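PDB 5C3P: thymine dioxygenase from Neurospora crassa, which probably acts as an iron- and 2-oxoglutarate-dependent dioxygenase that oxidises thymine. Local coordinates for residues 62-67 with 289-294; 160-165 with 220-225; 196-201 with 282-287; 214-219 with 271-276. All coordinates share one frame; numbering follows the deposited sequence.

How the contacts relate
The four contacts illustrate how a 2-oxoglutarate oxygenase builds its site from distant parts of the chain. Contacts 1, 2 and 3 all reach the large mixed sheet: helices 57-71 and 147-173 pack on its neighbouring strands 284-295 and 222-227, while contact 3 pairs strand 284-295 with strand 190-200. Contact 4 lies in the smaller antiparallel sheet. Along the chain contact 1 encloses the others, contact 4 is nested within contact 3, and contact 2 crosses both. The centres of contacts 1 and 2 lie about 15 Å apart, those of contacts 2 and 3 about 30 Å. Each contact nevertheless touches the same 2-oxoglutarate, so the cosubstrate sits between the two sheets.

Contact 1 of 4, residues 62-67 with 289-294; sequences HVFNTS and YSIAYF. With AKG (2-oxoglutaric acid), chain F; EDO (1,2-ethanediol), chain G.
Ser67 and Ser290 are joined across the helix-strand interface by one water, whose oxygen lies 2.7 Å from Ser67 OG. The same water donates to Ser290 O, so a backbone carbonyl of the strand gains a partner from the helix side. Most of the remaining contact is apolar. Ile291 CD1 lies over one face of the Phe64 ring, 3.9 Å from its centroid and 22° off the ring normal, a CH-pi contact displaced toward the rim at CE1. This methyl also meets Val63 CG1 at 3.6 Å, and is thus held between an aromatic face and a branched aliphatic chain. Ile291 CG1 is anti to its carbonyl carbon (chi1 -62°), and CD1 continues outward toward the helix. The CD2-CE2 edge of the phenyl ring slides past Tyr289, with Phe64 CD2 3.7 Å from Tyr289 CB. There Tyr289 O approaches the ring edge near its plane, 3.4 Å from Phe64 CE2, where the hydrogen-bearing rim probably gives it a mildly favourable electrostatic setting. In the double-stranded beta-helix fold of this family, helix 57-71 helps to cover one face of the major sheet, and the two segments run at 110° to each other. Alternation along the strand sends Tyr289 and Ile291 to the helix and Ser290 the other way, where its OG donates to O4 of 2-oxoglutarate at 2.7 Å. Arg288 and Ser290 form the Arg-X-Ser motif known from related oxygenases. Farther along the strand, Phe294 presents its ring edge to the cosubstrate's other carboxylate, with CZ 3.3 Å from O1.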
# COMPACT_ATOMS: atom_id res chain seq x y z
N HIS A 62 -10.32 1.21 -15.69
CA HIS A 62 -11.02 -0.05 -15.87
C HIS A 62 -10.87 -0.99 -14.67
O HIS A 62 -11.82 -1.67 -14.28
CB HIS A 62 -10.49 -0.74 -17.14
CG HIS A 62 -11.03 -2.11 -17.34
ND1 HIS A 62 -12.34 -2.35 -17.69
CD2 HIS A 62 -10.43 -3.32 -17.24
CE1 HIS A 62 -12.53 -3.66 -17.80
NE2 HIS A 62 -11.39 -4.27 -17.53
N VAL A 63 -9.67 -1.03 -14.10
CA VAL A 63 -9.44 -1.82 -12.89
C VAL A 63 -10.31 -1.26 -11.75
O VAL A 63 -10.95 -2.03 -11.02
CB VAL A 63 -7.95 -1.84 -12.50
CG1 VAL A 63 -7.75 -2.46 -11.12
CG2 VAL A 63 -7.14 -2.61 -13.53
N PHE A 64 -10.34 0.06 -11.60
CA PHE A 64 -11.22 0.68 -10.59
C PHE A 64 -12.70 0.37 -10.85
O PHE A 64 -13.44 0.09 -9.91
CB PHE A 64 -11.00 2.19 -10.50
CG PHE A 64 -9.90 2.59 -9.54
CD1 PHE A 64 -8.56 2.48 -9.91
CD2 PHE A 64 -10.21 3.06 -8.27
CE1 PHE A 64 -7.55 2.84 -9.02
CE2 PHE A 64 -9.20 3.42 -7.39
CZ PHE A 64 -7.88 3.31 -7.76
N ASN A 65 -13.14 0.43 -12.10
CA ASN A 65 -14.55 0.10 -12.39
C ASN A 65 -14.86 -1.35 -12.05
O ASN A 65 -15.91 -1.68 -11.52
CB ASN A 65 -14.89 0.36 -13.85
CG ASN A 65 -14.84 1.83 -14.23
OD1 ASN A 65 -14.68 2.17 -15.40
ND2 ASN A 65 -14.99 2.72 -13.26
N THR A 66 -13.91 -2.22 -12.36
CA THR A 66 -14.00 -3.64 -12.06
C THR A 66 -14.07 -3.86 -10.56
O THR A 66 -14.86 -4.68 -10.08
CB THR A 66 -12.81 -4.39 -12.69
OG1 THR A 66 -12.80 -4.13 -14.11
CG2 THR A 66 -12.92 -5.88 -12.47
N SER A 67 -13.25 -3.13 -9.80
CA SER A 67 -13.29 -3.23 -8.34
C SER A 67 -14.68 -2.85 -7.80
O SER A 67 -15.23 -3.56 -6.97
CB SER A 67 -12.23 -2.33 -7.71
OG SER A 67 -12.32 -2.39 -6.30
N TYR A 289 -12.68 4.73 -3.48
CA TYR A 289 -11.95 3.55 -3.90
C TYR A 289 -10.46 3.83 -3.93
O TYR A 289 -10.02 4.90 -4.39
CB TYR A 289 -12.38 3.13 -5.30
CG TYR A 289 -13.82 2.71 -5.34
CD1 TYR A 289 -14.17 1.40 -5.08
CD2 TYR A 289 -14.82 3.63 -5.61
CE1 TYR A 289 -15.48 1.00 -5.09
CE2 TYR A 289 -16.15 3.24 -5.63
CZ TYR A 289 -16.46 1.92 -5.37
OH TYR A 289 -17.76 1.49 -5.38
N SER A 290 -9.69 2.86 -3.45
CA SER A 290 -8.25 2.86 -3.61
C SER A 290 -7.80 1.43 -3.82
O SER A 290 -8.56 0.48 -3.60
CB SER A 290 -7.57 3.45 -2.37
OG SER A 290 -7.76 2.60 -1.27
N ILE A 291 -6.56 1.30 -4.27
CA ILE A 291 -5.94 0.01 -4.53
C ILE A 291 -4.49 0.09 -4.04
O ILE A 291 -3.73 0.93 -4.51
CB ILE A 291 -5.96 -0.36 -6.03
CG1 ILE A 291 -7.40 -0.48 -6.54
CG2 ILE A 291 -5.22 -1.68 -6.28
CD1 ILE A 291 -7.51 -0.65 -8.03
N ALA A 292 -4.16 -0.76 -3.07
CA ALA A 292 -2.81 -0.86 -2.53
C ALA A 292 -2.15 -2.17 -2.98
O ALA A 292 -2.72 -3.24 -2.83
CB ALA A 292 -2.84 -0.81 -1.01
N TYR A 293 -0.95 -2.07 -3.52
CA TYR A 293 -0.22 -3.25 -3.94
C TYR A 293 1.00 -3.34 -3.04
O TYR A 293 1.93 -2.54 -3.17
CB TYR A 293 0.17 -3.12 -5.41
CG TYR A 293 0.81 -4.35 -6.00
CD1 TYR A 293 0.05 -5.41 -6.45
CD2 TYR A 293 2.19 -4.43 -6.11
CE1 TYR A 293 0.65 -6.53 -7.01
CE2 TYR A 293 2.80 -5.54 -6.67
CZ TYR A 293 2.03 -6.58 -7.12
OH TYR A 293 2.64 -7.67 -7.66
N PHE A 294 0.94 -4.28 -2.11
CA PHE A 294 1.96 -4.45 -1.09
C PHE A 294 3.05 -5.34 -1.64
O PHE A 294 2.80 -6.52 -1.95
CB PHE A 294 1.37 -5.06 0.18
CG PHE A 294 0.30 -4.21 0.81
CD1 PHE A 294 0.64 -3.09 1.56
CD2 PHE A 294 -1.04 -4.53 0.65
CE1 PHE A 294 -0.35 -2.30 2.14
CE2 PHE A 294 -2.03 -3.76 1.23
CZ PHE A 294 -1.69 -2.64 1.98
C1 AKG F . -3.43 0.38 3.52
O1 AKG F . -2.35 -0.04 3.98
O2 AKG F . -4.36 -0.41 3.24
C2 AKG F . -3.60 1.83 3.33
O5 AKG F . -2.79 2.61 3.83
C3 AKG F . -4.77 2.34 2.53
C4 AKG F . -4.59 3.80 2.12
C5 AKG F . -5.66 4.28 1.17
O3 AKG F . -5.44 5.35 0.55
O4 AKG F . -6.73 3.65 1.05
C1 EDO G . -13.92 1.01 -17.98
O1 EDO G . -14.44 -0.31 -17.78
C2 EDO G . -13.06 1.08 -19.25
O2 EDO G . -12.22 2.25 -19.22
O HOH W 1 -10.86 -0.38 -5.13

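Contact 2 of 4, residues 160-165 with 220-225; sequences ALHIEV and GSITLL. With AKG (2-oxoglutaric acid), chain F.
Leu161 and Leu224 form the closer-packed part of this contact, crossing at a slant with Leu161 CD2 4.0 Å from Leu224 CD1. The single methyl CD1 of Leu224 also meets CB and CG of Leu161, so one methyl of the strand residue sits against three carbons of the helix residue. It gets there because Leu224 CG stands anti to the carbonyl carbon (chi1 -51°) and the chain then extends straight on toward the helix. Away from this pair the fit slackens around Ile222: Val165 CG1 comes no nearer to Ile222 CD1 than 4.4 Å, and His162 ND1 lies 4.3 Å from Ile222 CB. The His162 ring also reaches the start of the strand obliquely, CE1 touching Ser221 OG at 4.0 Å without a bond. Ser221 OG spends its polarity elsewhere, on Cys295 O. Ser221 and Ile222 both face Cys295 in a classic beta bulge, which lets two successive side chains turn to the helix before regular alternation resumes. On the reverse face of the strand Leu225 borders the cosubstrate, its CD2 3.4 Å from O3 of 2-oxoglutarate and its CD1 3.7 Å from C5. Replacing Leu225 with alanine would probably open a gap beside that carboxylate and let this end of the cosubstrate shift. Between residues 160-165 and 220-225 no hydrogen bond or ion pair is made: adhesion rests on apolar packing in a buried layer of the sheet. His162 ND1, buried here with no partner in the model, suggests that the imidazole is likely to be neutral.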
# COMPACT_ATOMS: atom_id res chain seq x y z
N ALA A 160 5.87 -5.67 -12.13
CA ALA A 160 6.95 -5.05 -12.92
C ALA A 160 7.34 -3.69 -12.36
O ALA A 160 8.52 -3.36 -12.28
CB ALA A 160 6.54 -4.92 -14.39
N LEU A 161 6.35 -2.88 -11.97
CA LEU A 161 6.62 -1.56 -11.41
C LEU A 161 7.43 -1.62 -10.11
O LEU A 161 8.31 -0.80 -9.88
CB LEU A 161 5.32 -0.78 -11.19
CG LEU A 161 5.43 0.65 -10.66
CD1 LEU A 161 6.40 1.49 -11.47
CD2 LEU A 161 4.07 1.31 -10.66
N HIS A 162 7.12 -2.60 -9.26
CA HIS A 162 7.87 -2.83 -8.03
C HIS A 162 9.34 -3.05 -8.34
O HIS A 162 10.21 -2.42 -7.74
CB HIS A 162 7.31 -4.07 -7.31
CG HIS A 162 8.14 -4.56 -6.17
ND1 HIS A 162 8.73 -3.72 -5.25
CD2 HIS A 162 8.44 -5.82 -5.78
CE1 HIS A 162 9.38 -4.44 -4.35
NE2 HIS A 162 9.22 -5.72 -4.65
N ILE A 163 9.61 -3.94 -9.28
CA ILE A 163 10.99 -4.23 -9.68
C ILE A 163 11.72 -2.96 -10.10
O ILE A 163 12.88 -2.75 -9.73
CB ILE A 163 11.02 -5.29 -10.80
CG1 ILE A 163 10.64 -6.66 -10.22
CG2 ILE A 163 12.41 -5.38 -11.43
CD1 ILE A 163 10.27 -7.69 -11.26
N GLU A 164 11.03 -2.10 -10.85
CA GLU A 164 11.63 -0.87 -11.37
C GLU A 164 11.84 0.20 -10.30
O GLU A 164 12.84 0.93 -10.33
CB GLU A 164 10.83 -0.31 -12.55
CG GLU A 164 10.66 -1.28 -13.72
CD GLU A 164 11.95 -1.64 -14.46
OE1 GLU A 164 13.01 -1.03 -14.21
OE2 GLU A 164 11.90 -2.56 -15.31
N VAL A 165 10.90 0.31 -9.34
CA VAL A 165 11.11 1.20 -8.20
C VAL A 165 12.34 0.76 -7.43
O VAL A 165 13.13 1.60 -7.03
CB VAL A 165 9.88 1.28 -7.27
CG1 VAL A 165 10.19 2.08 -6.00
CG2 VAL A 165 8.72 1.93 -8.01
N GLY A 220 5.67 -4.22 4.81
CA GLY A 220 6.54 -4.76 3.77
C GLY A 220 7.65 -3.86 3.29
O GLY A 220 8.14 -3.01 4.03
N SER A 221 8.09 -4.05 2.05
CA SER A 221 9.14 -3.19 1.51
C SER A 221 8.56 -1.90 0.92
O SER A 221 8.85 -0.80 1.40
CB SER A 221 10.00 -3.95 0.51
OG SER A 221 9.19 -4.75 -0.33
N ILE A 222 7.74 -2.05 -0.11
CA ILE A 222 7.20 -0.93 -0.85
C ILE A 222 5.69 -1.15 -1.01
O ILE A 222 5.25 -2.28 -1.19
CB ILE A 222 7.93 -0.82 -2.21
CG1 ILE A 222 9.32 -0.18 -2.02
CG2 ILE A 222 7.11 -0.10 -3.27
CD1 ILE A 222 9.34 1.31 -1.80
N THR A 223 4.91 -0.08 -0.91
CA THR A 223 3.49 -0.12 -1.26
C THR A 223 3.21 0.85 -2.40
O THR A 223 3.64 2.02 -2.35
CB THR A 223 2.59 0.24 -0.06
OG1 THR A 223 2.83 -0.69 0.99
CG2 THR A 223 1.12 0.20 -0.42
N LEU A 224 2.53 0.36 -3.43
CA LEU A 224 2.07 1.19 -4.54
C LEU A 224 0.62 1.49 -4.30
O LEU A 224 -0.19 0.56 -4.27
CB LEU A 224 2.20 0.44 -5.87
CG LEU A 224 3.54 -0.20 -6.17
CD1 LEU A 224 3.45 -0.97 -7.48
CD2 LEU A 224 4.60 0.88 -6.24
N LEU A 225 0.29 2.77 -4.12
CA LEU A 225 -1.06 3.16 -3.74
C LEU A 225 -1.73 3.99 -4.83
O LEU A 225 -1.31 5.12 -5.13
CB LEU A 225 -1.06 3.96 -2.42
CG LEU A 225 -2.44 4.46 -1.99
CD1 LEU A 225 -3.34 3.30 -1.57
CD2 LEU A 225 -2.31 5.47 -0.86
C1 AKG F . -3.43 0.38 3.52
O1 AKG F . -2.35 -0.04 3.98
O2 AKG F . -4.36 -0.41 3.24
C2 AKG F . -3.60 1.83 3.33
O5 AKG F . -2.79 2.61 3.83
C3 AKG F . -4.77 2.34 2.53
C4 AKG F . -4.59 3.80 2.12
C5 AKG F . -5.66 4.28 1.17
O3 AKG F . -5.44 5.35 0.55
O4 AKG F . -6.73 3.65 1.05

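Contact 3 of 4, residues 196-201 with 282-287; sequences YPAVKS and EDVHPP. With AKG (2-oxoglutaric acid), chain F.
Val199 and His285 form an antiparallel hydrogen-bonded pair, with Val199 N 2.9 Å from His285 O and His285 N 2.8 Å from Val199 O; Lys200 and Val284 follow as a non-hydrogen-bonded pair. Beyond them the nearly straight bond from Ser201 N to Asp283 O (3.0 Å, 174°) continues the pairing. On the face of Lys200 and Val284, the lysine bends at chi2 (-132°), passes Val284 CG2 and closes a salt bridge, its NZ 2.9 Å from Asp283 OD1 on the syn lone pair. On the other face His285 CB packs 4.0 Å from Val199 CG1. The His285 ring is fixed at both nitrogens: ND1 donates close to the ring plane to Glu282 OE2 at 2.7 Å, and NE2 bonds to Glu277. Two carboxylates so placed would probably favour a protonated imidazole. At the opposite end Tyr196 leaves the pair and its OH donates to O4 of 2-oxoglutarate at 2.7 Å, linking this two-stranded extension to the active site. Strands 190-200 and 284-295 are neighbours in the major sheet, here projecting from its core; Arg212 binds Pro197 O and Pro286 O, and helix 201-206 follows directly.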
# COMPACT_ATOMS: atom_id res chain seq x y z
N TYR A 196 -14.25 2.17 0.56
CA TYR A 196 -14.77 2.86 1.73
C TYR A 196 -16.17 3.36 1.38
O TYR A 196 -16.32 4.28 0.57
CB TYR A 196 -13.84 4.01 2.11
CG TYR A 196 -12.38 3.62 2.34
CD1 TYR A 196 -11.49 3.51 1.28
CD2 TYR A 196 -11.89 3.37 3.63
CE1 TYR A 196 -10.15 3.16 1.48
CE2 TYR A 196 -10.55 3.04 3.85
CZ TYR A 196 -9.69 2.93 2.78
OH TYR A 196 -8.36 2.60 2.99
N PRO A 197 -17.22 2.73 1.96
CA PRO A 197 -18.60 3.11 1.59
C PRO A 197 -18.95 4.58 1.86
O PRO A 197 -18.31 5.25 2.66
CB PRO A 197 -19.47 2.22 2.50
CG PRO A 197 -18.60 1.11 2.93
CD PRO A 197 -17.18 1.58 2.88
N ALA A 198 -20.00 5.04 1.19
CA ALA A 198 -20.57 6.36 1.43
C ALA A 198 -20.88 6.49 2.92
O ALA A 198 -21.27 5.53 3.57
CB ALA A 198 -21.83 6.56 0.61
N VAL A 199 -20.71 7.69 3.44
CA VAL A 199 -20.88 7.91 4.87
C VAL A 199 -21.23 9.37 5.14
O VAL A 199 -20.65 10.30 4.55
CB VAL A 199 -19.62 7.48 5.64
CG1 VAL A 199 -18.37 8.17 5.11
CG2 VAL A 199 -19.79 7.71 7.14
N LYS A 200 -22.20 9.55 6.03
CA LYS A 200 -22.60 10.88 6.44
C LYS A 200 -21.47 11.55 7.21
O LYS A 200 -20.78 10.90 8.00
CB LYS A 200 -23.89 10.85 7.29
CG LYS A 200 -25.17 10.91 6.45
CD LYS A 200 -26.14 11.95 6.99
CE LYS A 200 -27.06 12.48 5.90
NZ LYS A 200 -27.95 13.57 6.41
N SER A 201 -21.27 12.83 6.96
CA SER A 201 -20.26 13.59 7.68
C SER A 201 -20.59 13.64 9.18
O SER A 201 -19.69 13.58 10.00
CB SER A 201 -20.11 15.00 7.09
OG SER A 201 -21.35 15.70 7.09
N GLU A 282 -19.49 18.24 3.02
CA GLU A 282 -20.65 17.73 2.30
C GLU A 282 -21.52 16.92 3.27
O GLU A 282 -21.03 16.39 4.26
CB GLU A 282 -20.20 16.87 1.10
CG GLU A 282 -19.22 15.75 1.46
CD GLU A 282 -18.48 15.18 0.25
OE1 GLU A 282 -18.96 15.38 -0.89
OE2 GLU A 282 -17.42 14.51 0.44
N ASP A 283 -22.81 16.86 2.98
CA ASP A 283 -23.75 16.06 3.77
C ASP A 283 -23.28 14.60 3.79
O ASP A 283 -23.03 14.02 4.85
CB ASP A 283 -25.15 16.17 3.16
CG ASP A 283 -26.21 15.43 3.96
OD1 ASP A 283 -26.17 15.46 5.21
OD2 ASP A 283 -27.09 14.82 3.33
N VAL A 284 -23.14 14.02 2.60
CA VAL A 284 -22.72 12.64 2.47
C VAL A 284 -21.41 12.58 1.70
O VAL A 284 -21.28 13.19 0.65
CB VAL A 284 -23.78 11.79 1.75
CG1 VAL A 284 -23.37 10.32 1.72
CG2 VAL A 284 -25.13 11.92 2.44
N HIS A 285 -20.46 11.85 2.25
CA HIS A 285 -19.20 11.58 1.57
C HIS A 285 -19.42 10.36 0.71
O HIS A 285 -19.76 9.29 1.23
CB HIS A 285 -18.10 11.30 2.57
CG HIS A 285 -17.78 12.46 3.45
ND1 HIS A 285 -17.30 13.66 2.96
CD2 HIS A 285 -17.88 12.62 4.79
CE1 HIS A 285 -17.11 14.50 3.96
NE2 HIS A 285 -17.46 13.90 5.08
N PRO A 286 -19.24 10.50 -0.61
CA PRO A 286 -19.47 9.39 -1.51
C PRO A 286 -18.45 8.27 -1.34
O PRO A 286 -17.50 8.42 -0.58
CB PRO A 286 -19.41 10.03 -2.90
CG PRO A 286 -18.68 11.31 -2.73
CD PRO A 286 -18.85 11.74 -1.32
N PRO A 287 -18.68 7.13 -2.00
CA PRO A 287 -17.75 6.02 -1.82
C PRO A 287 -16.36 6.39 -2.31
O PRO A 287 -16.22 7.12 -3.28
CB PRO A 287 -18.36 4.91 -2.69
CG PRO A 287 -19.78 5.28 -2.87
CD PRO A 287 -19.80 6.77 -2.88
C1 AKG F . -3.43 0.38 3.52
O1 AKG F . -2.35 -0.04 3.98
O2 AKG F . -4.36 -0.41 3.24
C2 AKG F . -3.60 1.83 3.33
O5 AKG F . -2.79 2.61 3.83
C3 AKG F . -4.77 2.34 2.53
C4 AKG F . -4.59 3.80 2.12
C5 AKG F . -5.66 4.28 1.17
O3 AKG F . -5.44 5.35 0.55
O4 AKG F . -6.73 3.65 1.05

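Contact 4 of 4, residues 214-219 with 271-276; sequences GEHTDY and TVHRVV. With NI (nickel (II) ion), chain E; AKG (2-oxoglutaric acid), chain F; EDO (1,2-ethanediol), chain H.
His216 and His273 cross obliquely, ring centroids 4.4 Å apart and planes at 55°, and their NE2 atoms converge on one nickel ion, at 2.3 Å for His216 and 2.2 Å for His273. As a directly paired couple they leave the strands on the same side, each ring between backbone N and carbonyl carbon (chi1 62° for His216), which brings NE2 to the metal. Asp218 adds OD1, 2.2 Å from nickel, its carboxylate nearly perpendicular (83°) to the His273 ring. This is the family's His-X-Asp...His facial triad, with nickel probably replacing iron; O1 and O5 of 2-oxoglutarate and a water complete six ligands. Behind the metal, His216 ND1 donates to Gly214 O at 2.7 Å and His273 ND1 to Thr271 O at 2.9 Å, bonds near the ring planes that fix ring rotation. Thr223 and Asn255 hold Asp218 OD2. With an alanine in place of Thr271, Ala45 O would probably lose its hydroxyl partner, leaving the backbone whose carbonyl holds His273 ND1 less firmly tethered. Strand 213-216 edges the minor sheet, and strand 273-275 lies between it and strand 233-236, while Phe47 meets His273 edge-to-face.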
# COMPACT_ATOMS: atom_id res chain seq x y z
N GLY A 214 -7.44 3.25 10.01
CA GLY A 214 -6.72 3.60 11.22
C GLY A 214 -5.25 3.80 10.91
O GLY A 214 -4.71 3.21 9.96
N GLU A 215 -4.62 4.66 11.70
CA GLU A 215 -3.21 4.99 11.50
C GLU A 215 -2.33 3.74 11.64
O GLU A 215 -2.62 2.86 12.44
CB GLU A 215 -2.77 6.09 12.46
CG GLU A 215 -2.57 5.66 13.91
CD GLU A 215 -2.02 6.79 14.78
OE1 GLU A 215 -2.45 7.95 14.62
OE2 GLU A 215 -1.16 6.51 15.64
N HIS A 216 -1.26 3.69 10.87
CA HIS A 216 -0.39 2.53 10.83
C HIS A 216 0.80 2.81 9.94
O HIS A 216 0.83 3.80 9.18
CB HIS A 216 -1.13 1.30 10.24
CG HIS A 216 -1.57 1.50 8.83
ND1 HIS A 216 -2.64 2.29 8.49
CD2 HIS A 216 -1.05 1.06 7.66
CE1 HIS A 216 -2.78 2.32 7.18
NE2 HIS A 216 -1.84 1.56 6.66
N THR A 217 1.78 1.93 10.04
CA THR A 217 2.81 1.81 9.01
C THR A 217 2.59 0.49 8.30
O THR A 217 2.10 -0.47 8.90
CB THR A 217 4.22 1.81 9.61
OG1 THR A 217 4.34 0.77 10.58
CG2 THR A 217 4.54 3.12 10.23
N ASP A 218 2.94 0.44 7.02
CA ASP A 218 2.90 -0.80 6.26
C ASP A 218 4.07 -1.68 6.69
O ASP A 218 5.13 -1.19 7.09
CB ASP A 218 2.98 -0.51 4.75
CG ASP A 218 1.75 0.23 4.23
OD1 ASP A 218 0.75 0.32 4.96
OD2 ASP A 218 1.79 0.71 3.08
N TYR A 219 3.87 -2.99 6.58
CA TYR A 219 4.85 -3.97 7.09
C TYR A 219 5.97 -4.29 6.10
O TYR A 219 7.08 -4.60 6.52
CB TYR A 219 4.17 -5.30 7.44
CG TYR A 219 2.93 -5.19 8.29
CD1 TYR A 219 2.85 -4.30 9.34
CD2 TYR A 219 1.83 -6.01 8.03
CE1 TYR A 219 1.71 -4.21 10.12
CE2 TYR A 219 0.68 -5.92 8.80
CZ TYR A 219 0.62 -5.02 9.84
OH TYR A 219 -0.52 -4.94 10.60
N THR A 271 6.59 5.48 7.13
CA THR A 271 5.90 6.61 7.72
C THR A 271 4.45 6.26 8.08
O THR A 271 3.74 5.56 7.34
CB THR A 271 5.98 7.81 6.77
OG1 THR A 271 7.36 8.12 6.56
CG2 THR A 271 5.29 9.05 7.36
N VAL A 272 4.03 6.78 9.23
CA VAL A 272 2.66 6.57 9.68
C VAL A 272 1.71 7.31 8.74
O VAL A 272 1.92 8.48 8.38
CB VAL A 272 2.47 7.06 11.14
CG1 VAL A 272 1.03 6.93 11.57
CG2 VAL A 272 3.41 6.30 12.09
N HIS A 273 0.64 6.63 8.34
CA HIS A 273 -0.40 7.25 7.55
C HIS A 273 -1.75 6.64 7.90
O HIS A 273 -1.83 5.56 8.52
CB HIS A 273 -0.11 7.08 6.07
CG HIS A 273 0.13 5.66 5.67
ND1 HIS A 273 1.26 4.96 6.05
CD2 HIS A 273 -0.62 4.81 4.94
CE1 HIS A 273 1.19 3.73 5.57
NE2 HIS A 273 0.07 3.62 4.88
N ARG A 274 -2.80 7.34 7.47
CA ARG A 274 -4.19 6.97 7.76
C ARG A 274 -5.10 7.55 6.70
O ARG A 274 -4.68 8.35 5.87
CB ARG A 274 -4.62 7.50 9.16
CG ARG A 274 -4.70 9.02 9.23
CD ARG A 274 -5.03 9.55 10.62
NE ARG A 274 -5.29 10.99 10.55
CZ ARG A 274 -5.60 11.75 11.60
NH1 ARG A 274 -5.70 11.21 12.80
NH2 ARG A 274 -5.81 13.06 11.43
N VAL A 275 -6.36 7.12 6.72
CA VAL A 275 -7.39 7.70 5.87
C VAL A 275 -8.51 8.22 6.75
O VAL A 275 -9.16 7.46 7.47
CB VAL A 275 -7.97 6.71 4.86
CG1 VAL A 275 -8.94 7.42 3.92
CG2 VAL A 275 -6.86 6.04 4.04
N VAL A 276 -8.74 9.52 6.68
CA VAL A 276 -9.83 10.13 7.42
C VAL A 276 -10.93 10.59 6.46
O VAL A 276 -10.90 10.32 5.26
CB VAL A 276 -9.34 11.32 8.27
CG1 VAL A 276 -8.26 10.87 9.24
CG2 VAL A 276 -8.85 12.47 7.40
NI NI E . -0.96 1.68 4.50
C1 AKG F . -3.43 0.38 3.52
O1 AKG F . -2.35 -0.04 3.98
O2 AKG F . -4.36 -0.41 3.24
C2 AKG F . -3.60 1.83 3.33
O5 AKG F . -2.79 2.61 3.83
C3 AKG F . -4.77 2.34 2.53
C4 AKG F . -4.59 3.80 2.12
C5 AKG F . -5.66 4.28 1.17
O3 AKG F . -5.44 5.35 0.55
O4 AKG F . -6.73 3.65 1.05
C1 EDO H . 7.59 11.48 9.08
O1 EDO H . 6.72 10.90 10.09
C2 EDO H . 8.81 10.64 8.66
O2 EDO H . 8.69 9.22 8.85
O HOH W 2 -5.06 8.64 14.09
O HOH W 3 4.49 2.82 6.21
O HOH W 4 -0.40 1.77 2.28